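Local coordinates for protein orotidine 5'-phosphate decarboxylase (Pyrococcus horikoshii, PDB 2CZ5) that probably catalyses the decarboxylation of orotidine 5'-monophosphate to uridine 5'-monophosphate, the last step of de novo UMP synthesis, and works as a homodimer, at residues A[28-33]-A[52-57]; A[83-88]-A[115-120]. One frame throughout, in Å; residues are numbered along the deposited sequence.

Contact 1. Residues A[28-33]-A[52-57]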
loop_
_atom_site.group_PDB
_atom_site.type_symbol
_atom_site.label_atom_id
_atom_site.label_comp_id
_atom_site.label_asym_id
_atom_site.label_seq_id
_atom_site.Cartn_x
_atom_site.Cartn_y
_atom_site.Cartn_z
ATOM N N ILE A 28 -0.937 -7.166 -18.182
ATOM C CA ILE A 28 -2.087 -6.546 -17.519
ATOM C C ILE A 28 -1.618 -6.236 -16.100
ATOM O O ILE A 28 -1.025 -7.090 -15.443
ATOM C CB ILE A 28 -3.282 -7.496 -17.438
ATOM C CG1 ILE A 28 -3.801 -7.813 -18.844
ATOM C CG2 ILE A 28 -4.386 -6.857 -16.580
ATOM C CD1 ILE A 28 -4.753 -9.000 -18.876
ATOM N N LYS A 29 -1.856 -5.010 -15.642
ATOM C CA LYS A 29 -1.452 -4.603 -14.301
ATOM C C LYS A 29 -2.697 -4.480 -13.423
ATOM O O LYS A 29 -3.611 -3.708 -13.727
ATOM C CB LYS A 29 -0.711 -3.270 -14.363
ATOM C CG LYS A 29 -0.132 -2.799 -13.034
ATOM C CD LYS A 29 0.773 -1.557 -13.213
ATOM C CE LYS A 29 0.002 -0.288 -13.604
ATOM N NZ LYS A 29 -0.936 0.181 -12.527
ATOM N N VAL A 30 -2.709 -5.252 -12.341
ATOM C CA VAL A 30 -3.820 -5.285 -11.399
ATOM C C VAL A 30 -3.388 -4.541 -10.135
ATOM O O VAL A 30 -2.267 -4.732 -9.637
ATOM C CB VAL A 30 -4.194 -6.763 -11.042
ATOM C CG1 VAL A 30 -5.343 -6.793 -10.041
ATOM C CG2 VAL A 30 -4.578 -7.528 -12.311
ATOM N N ASN A 31 -4.272 -3.689 -9.622
ATOM C CA ASN A 31 -3.971 -2.915 -8.425
ATOM C C ASN A 31 -5.027 -3.304 -7.373
ATOM O O ASN A 31 -5.874 -4.168 -7.619
ATOM C CB ASN A 31 -4.033 -1.412 -8.761
ATOM C CG ASN A 31 -3.230 -0.540 -7.790
ATOM O OD1 ASN A 31 -3.306 -0.706 -6.573
ATOM N ND2 ASN A 31 -2.480 0.416 -8.335
ATOM N N TRP A 32 -4.973 -2.682 -6.207
ATOM C CA TRP A 32 -5.904 -3.024 -5.140
ATOM C C TRP A 32 -7.393 -2.840 -5.489
ATOM O O TRP A 32 -8.233 -3.568 -4.974
ATOM C CB TRP A 32 -5.544 -2.250 -3.856
ATOM C CG TRP A 32 -4.173 -2.600 -3.270
ATOM C CD1 TRP A 32 -3.105 -1.761 -3.145
ATOM C CD2 TRP A 32 -3.769 -3.850 -2.681
ATOM N NE1 TRP A 32 -2.063 -2.404 -2.512
ATOM C CE2 TRP A 32 -2.444 -3.686 -2.219
ATOM C CE3 TRP A 32 -4.401 -5.092 -2.502
ATOM C CZ2 TRP A 32 -1.734 -4.715 -1.588
ATOM C CZ3 TRP A 32 -3.693 -6.122 -1.870
ATOM C CH2 TRP A 32 -2.370 -5.922 -1.423
ATOM N N PRO A 33 -7.739 -1.884 -6.371
ATOM C CA PRO A 33 -9.175 -1.747 -6.679
ATOM C C PRO A 33 -9.803 -3.031 -7.214
ATOM O O PRO A 33 -10.870 -3.452 -6.765
ATOM C CB PRO A 33 -9.197 -0.643 -7.732
ATOM C CG PRO A 33 -8.083 0.226 -7.301
ATOM C CD PRO A 33 -6.982 -0.784 -6.989
ATOM N N VAL A 52 -1.541 -13.423 -21.016
ATOM C CA VAL A 52 -0.423 -12.482 -20.925
ATOM C C VAL A 52 0.017 -12.440 -19.461
ATOM O O VAL A 52 -0.691 -12.933 -18.585
ATOM C CB VAL A 52 -0.786 -11.044 -21.411
ATOM C CG1 VAL A 52 -1.329 -11.107 -22.840
ATOM C CG2 VAL A 52 -1.781 -10.391 -20.473
ATOM N N GLU A 53 1.187 -11.872 -19.197
ATOM C CA GLU A 53 1.693 -11.806 -17.828
ATOM C C GLU A 53 0.991 -10.753 -16.996
ATOM O O GLU A 53 0.504 -9.749 -17.531
ATOM C CB GLU A 53 3.193 -11.549 -17.840
ATOM C CG GLU A 53 3.955 -12.670 -18.506
ATOM C CD GLU A 53 5.428 -12.602 -18.209
ATOM O OE1 GLU A 53 5.994 -13.630 -17.778
ATOM O OE2 GLU A 53 6.015 -11.520 -18.401
ATOM N N ILE A 54 0.944 -10.985 -15.683
ATOM C CA ILE A 54 0.266 -10.066 -14.765
ATOM C C ILE A 54 1.202 -9.370 -13.786
ATOM O O ILE A 54 1.966 -10.026 -13.089
ATOM C CB ILE A 54 -0.781 -10.803 -13.877
ATOM C CG1 ILE A 54 -1.752 -11.634 -14.720
ATOM C CG2 ILE A 54 -1.509 -9.793 -13.006
ATOM C CD1 ILE A 54 -2.544 -10.860 -15.740
ATOM N N ILE A 55 1.129 -8.043 -13.729
ATOM C CA ILE A 55 1.916 -7.284 -12.764
ATOM C C ILE A 55 0.950 -6.918 -11.643
ATOM O O ILE A 55 -0.140 -6.413 -11.915
ATOM C CB ILE A 55 2.437 -5.950 -13.349
ATOM C CG1 ILE A 55 3.397 -6.215 -14.516
ATOM C CG2 ILE A 55 3.121 -5.137 -12.253
ATOM C CD1 ILE A 55 3.815 -4.922 -15.252
ATOM N N ALA A 56 1.328 -7.186 -10.396
ATOM C CA ALA A 56 0.475 -6.796 -9.266
ATOM C C ALA A 56 1.021 -5.453 -8.761
ATOM O O ALA A 56 2.067 -5.400 -8.097
ATOM C CB ALA A 56 0.539 -7.853 -8.146
ATOM N N ASP A 57 0.333 -4.368 -9.097
ATOM C CA ASP A 57 0.760 -3.034 -8.659
ATOM C C ASP A 57 0.178 -2.778 -7.263
ATOM O O ASP A 57 -0.913 -2.205 -7.079
ATOM C CB ASP A 57 0.295 -1.978 -9.657
ATOM C CG ASP A 57 0.904 -0.601 -9.387
ATOM O OD1 ASP A 57 1.515 -0.372 -8.310
ATOM O OD2 ASP A 57 0.759 0.266 -10.265
#
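Strands 28-31 and 53-57 run parallel, 28° apart, and zip together as neighbours in the barrel: Ile-28 N gives to Glu-53 O (3.0 Å), Ile-28 O takes Ile-55 N, Val-30 N gives to Ile-55 O (2.9 Å) and Val-30 O takes Asp-57 N. The two faces differ sharply. On one, apolar branches of Ile-28, Val-30 and Ile-54 meet under helix 42-50: Ile-54 CD1 lies against Ile-28 CB, and Ile-54 CG2 meets Val-30 CG2 at 3.9 Å. Ile-28 CD1 also reaches Val-52 CG2 at 3.6 Å, at the strand's start, the side chains crossing at about a right angle. The other face, carrying Lys-29, Ile-55 and Asp-57, is turned to the barrel interior. Lys-29 leaves the strand with CG anti to its N (chi1 -175°), lays CG against Asp-57 CB at 3.5 Å, then bends at chi3 and chi4 to bring NZ within 2.8 Å of Asp-57 OD2. This salt bridge uses the anti lone pair of OD2, while OD1 of the same carboxylate pairs with Lys-59, the proton donor; Lys-29 NZ also hydrogen-bonds a citrate, probably from the crystallisation liquor. Beyond them, Asn-31 OD1 accepts Trp-32 N at 2.6 Å, and its ND2 bonds Asp-62 of the second subunit. A methionine in place of Lys-29 would probably cost Asp-57 one of its two lysine partners and let the carboxylate turn more easily. Lys-29 and Asp-57 are assigned to substrate binding, consistent with a charged network in a TIM-barrel active site that Asp-62 of the second subunit probably completes.

Contact 2. Residues A[83-88]-A[115-120]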
loop_
_atom_site.group_PDB
_atom_site.type_symbol
_atom_site.label_atom_id
_atom_site.label_comp_id
_atom_site.label_asym_id
_atom_site.label_seq_id
_atom_site.Cartn_x
_atom_site.Cartn_y
_atom_site.Cartn_z
ATOM N N ILE A 83 4.867 -4.742 -7.775
ATOM C CA ILE A 83 5.452 -3.418 -7.678
ATOM C C ILE A 83 5.608 -3.040 -6.215
ATOM O O ILE A 83 4.656 -3.149 -5.424
ATOM C CB ILE A 83 4.604 -2.381 -8.410
ATOM C CG1 ILE A 83 4.683 -2.644 -9.920
ATOM C CG2 ILE A 83 5.085 -0.973 -8.068
ATOM C CD1 ILE A 83 3.734 -1.789 -10.754
ATOM N N VAL A 84 6.818 -2.602 -5.861
ATOM C CA VAL A 84 7.139 -2.207 -4.496
ATOM C C VAL A 84 7.742 -0.803 -4.459
ATOM O O VAL A 84 8.324 -0.331 -5.441
ATOM C CB VAL A 84 8.144 -3.215 -3.846
ATOM C CG1 VAL A 84 7.646 -4.635 -4.064
ATOM C CG2 VAL A 84 9.555 -3.055 -4.447
ATOM N N HIS A 85 7.572 -0.117 -3.341
ATOM C CA HIS A 85 8.150 1.218 -3.192
ATOM C C HIS A 85 9.592 1.062 -2.720
ATOM O O HIS A 85 9.898 0.147 -1.963
ATOM C CB HIS A 85 7.400 2.031 -2.147
ATOM C CG HIS A 85 6.321 2.903 -2.710
ATOM N ND1 HIS A 85 6.585 3.988 -3.521
ATOM C CD2 HIS A 85 4.978 2.889 -2.526
ATOM C CE1 HIS A 85 5.453 4.608 -3.806
ATOM N NE2 HIS A 85 4.463 3.962 -3.215
ATOM N N THR A 86 10.472 1.956 -3.152
ATOM C CA THR A 86 11.869 1.898 -2.715
ATOM C C THR A 86 12.003 2.602 -1.358
ATOM O O THR A 86 12.853 2.252 -0.541
ATOM C CB THR A 86 12.799 2.615 -3.716
ATOM O OG1 THR A 86 12.582 2.092 -5.035
ATOM C CG2 THR A 86 14.245 2.422 -3.325
ATOM N N PHE A 87 11.112 3.568 -1.126
ATOM C CA PHE A 87 11.081 4.407 0.069
ATOM C C PHE A 87 11.116 3.714 1.436
ATOM O O PHE A 87 11.734 4.217 2.372
ATOM C CB PHE A 87 9.841 5.295 0.006
ATOM C CG PHE A 87 10.055 6.676 0.526
ATOM C CD1 PHE A 87 10.415 6.895 1.860
ATOM C CD2 PHE A 87 9.901 7.766 -0.313
ATOM C CE1 PHE A 87 10.622 8.191 2.343
ATOM C CE2 PHE A 87 10.107 9.069 0.166
ATOM C CZ PHE A 87 10.469 9.274 1.492
ATOM N N VAL A 88 10.481 2.557 1.550
ATOM C CA VAL A 88 10.436 1.872 2.835
ATOM C C VAL A 88 11.713 1.099 3.199
ATOM O O VAL A 88 11.823 0.533 4.286
ATOM C CB VAL A 88 9.179 0.982 2.892
ATOM C CG1 VAL A 88 9.122 0.180 4.180
ATOM C CG2 VAL A 88 7.948 1.893 2.823
ATOM N N GLU A 115 7.094 16.358 -3.132
ATOM C CA GLU A 115 7.407 16.645 -1.743
ATOM C C GLU A 115 8.482 15.759 -1.123
ATOM O O GLU A 115 9.378 16.261 -0.445
ATOM C CB GLU A 115 6.124 16.594 -0.908
ATOM C CG GLU A 115 5.092 17.632 -1.372
ATOM C CD GLU A 115 3.673 17.316 -0.927
ATOM O OE1 GLU A 115 3.497 16.491 -0.011
ATOM O OE2 GLU A 115 2.732 17.905 -1.494
ATOM N N PHE A 116 8.410 14.455 -1.366
ATOM C CA PHE A 116 9.382 13.537 -0.785
ATOM C C PHE A 116 9.992 12.529 -1.730
ATOM O O PHE A 116 11.194 12.267 -1.669
ATOM C CB PHE A 116 8.755 12.759 0.373
ATOM C CG PHE A 116 8.179 13.633 1.450
ATOM C CD1 PHE A 116 6.799 13.791 1.572
ATOM C CD2 PHE A 116 9.020 14.303 2.342
ATOM C CE1 PHE A 116 6.268 14.603 2.569
ATOM C CE2 PHE A 116 8.504 15.113 3.340
ATOM C CZ PHE A 116 7.119 15.266 3.456
ATOM N N ILE A 117 9.161 11.938 -2.584
ATOM C CA ILE A 117 9.640 10.917 -3.503
ATOM C C ILE A 117 10.650 11.374 -4.548
ATOM O O ILE A 117 11.772 10.858 -4.611
ATOM C CB ILE A 117 8.467 10.240 -4.223
ATOM C CG1 ILE A 117 7.583 9.524 -3.194
ATOM C CG2 ILE A 117 8.987 9.263 -5.265
ATOM C CD1 ILE A 117 6.350 8.859 -3.799
ATOM N N ASN A 118 10.255 12.341 -5.366
ATOM C CA ASN A 118 11.123 12.812 -6.436
ATOM C C ASN A 118 12.486 13.366 -5.986
ATOM O O ASN A 118 13.485 13.185 -6.682
ATOM C CB ASN A 118 10.314 13.752 -7.334
ATOM C CG ASN A 118 9.196 13.000 -8.063
ATOM O OD1 ASN A 118 8.908 11.844 -7.734
ATOM N ND2 ASN A 118 8.569 13.637 -9.042
ATOM N N PRO A 119 12.550 14.040 -4.823
ATOM C CA PRO A 119 13.839 14.555 -4.344
ATOM C C PRO A 119 14.854 13.419 -4.117
ATOM O O PRO A 119 16.059 13.662 -4.091
ATOM C CB PRO A 119 13.473 15.217 -3.026
ATOM C CG PRO A 119 12.136 15.811 -3.332
ATOM C CD PRO A 119 11.433 14.738 -4.155
ATOM N N LEU A 120 14.356 12.188 -3.949
ATOM C CA LEU A 120 15.212 11.025 -3.689
ATOM C C LEU A 120 15.409 10.115 -4.884
ATOM O O LEU A 120 16.021 9.059 -4.772
ATOM C CB LEU A 120 14.643 10.185 -2.536
ATOM C CG LEU A 120 14.745 10.791 -1.128
ATOM C CD1 LEU A 120 13.925 9.974 -0.108
ATOM C CD2 LEU A 120 16.201 10.830 -0.720
#
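Phe-87, just past the end of strand 81-85, reaches across to the loop that leads into helix 121-131, and nearly everything in this contact is apolar. CE2 of its ring sits 3.9 Å from Phe-116 CB, touching the root of that side chain, since the Phe-116 ring leads away. CD2 meets Ile-117 CG1 at 4.1 Å, and CZ abuts Leu-120 CD1 at 3.9 Å, with the leucine side chain crossing the phenylalanine at about a right angle. Further in, the end of Ile-117, extended at chi2 (178°), brings CD1 to within 4.3 Å of His-85 CE1, a loose touch on the imidazole.

Backbone meets ring as well: Phe-116 O and Ile-117 N both lie at the rim of the Phe-87 ring, near its plane, the oxygen 3.8 Å from CE2. No hydrogen bond joins the two segments. The loop holds its own shape instead, Leu-120 N bonding back to Ile-117 O at 3.0 Å in the 3-10 turn that precedes the helix.

Aromatic and polar contacts continue into the other chain. Phe-87 stacks on Phe-87 of the second subunit, whose ring also meets His-85 edge-to-face, and His-85 NE2 bonds to Ala-61 O of that subunit. Phe-87 is therefore shared between the 115-120 loop of its own chain and the dimer interface. With no hydrogen bond and mostly apolar contacts joining 83-88 to 115-120, the chemistry implies a hydrophobic seam linking the loops that follow two adjacent barrel strands, 81-85 and 101-105, just where the subunits meet.

Contacts 1 and 2 follow one another along the chain, about 20 Å apart between centres. Both reach the barrel sheet, contact 2 through strand 81-85 alone, the neighbour of strand 53-60. They join directly through Ile-83: its N lies 2.9 Å from Ala-56 O, a probable hydrogen bond, and its CD1 packs the start of contact 2 against the charged pair, 3.4 Å from Asp-57 CG and 3.9 Å from Lys-29 CD. Contact 2 lies farther from the chain's centre, about 15 Å against about 8 Å between centres. Lys-59, the proton donor, is close to both, nearest side-chain atoms about 3 Å from Asp-57 and about 4 Å from His-85, and both contacts touch the second subunit.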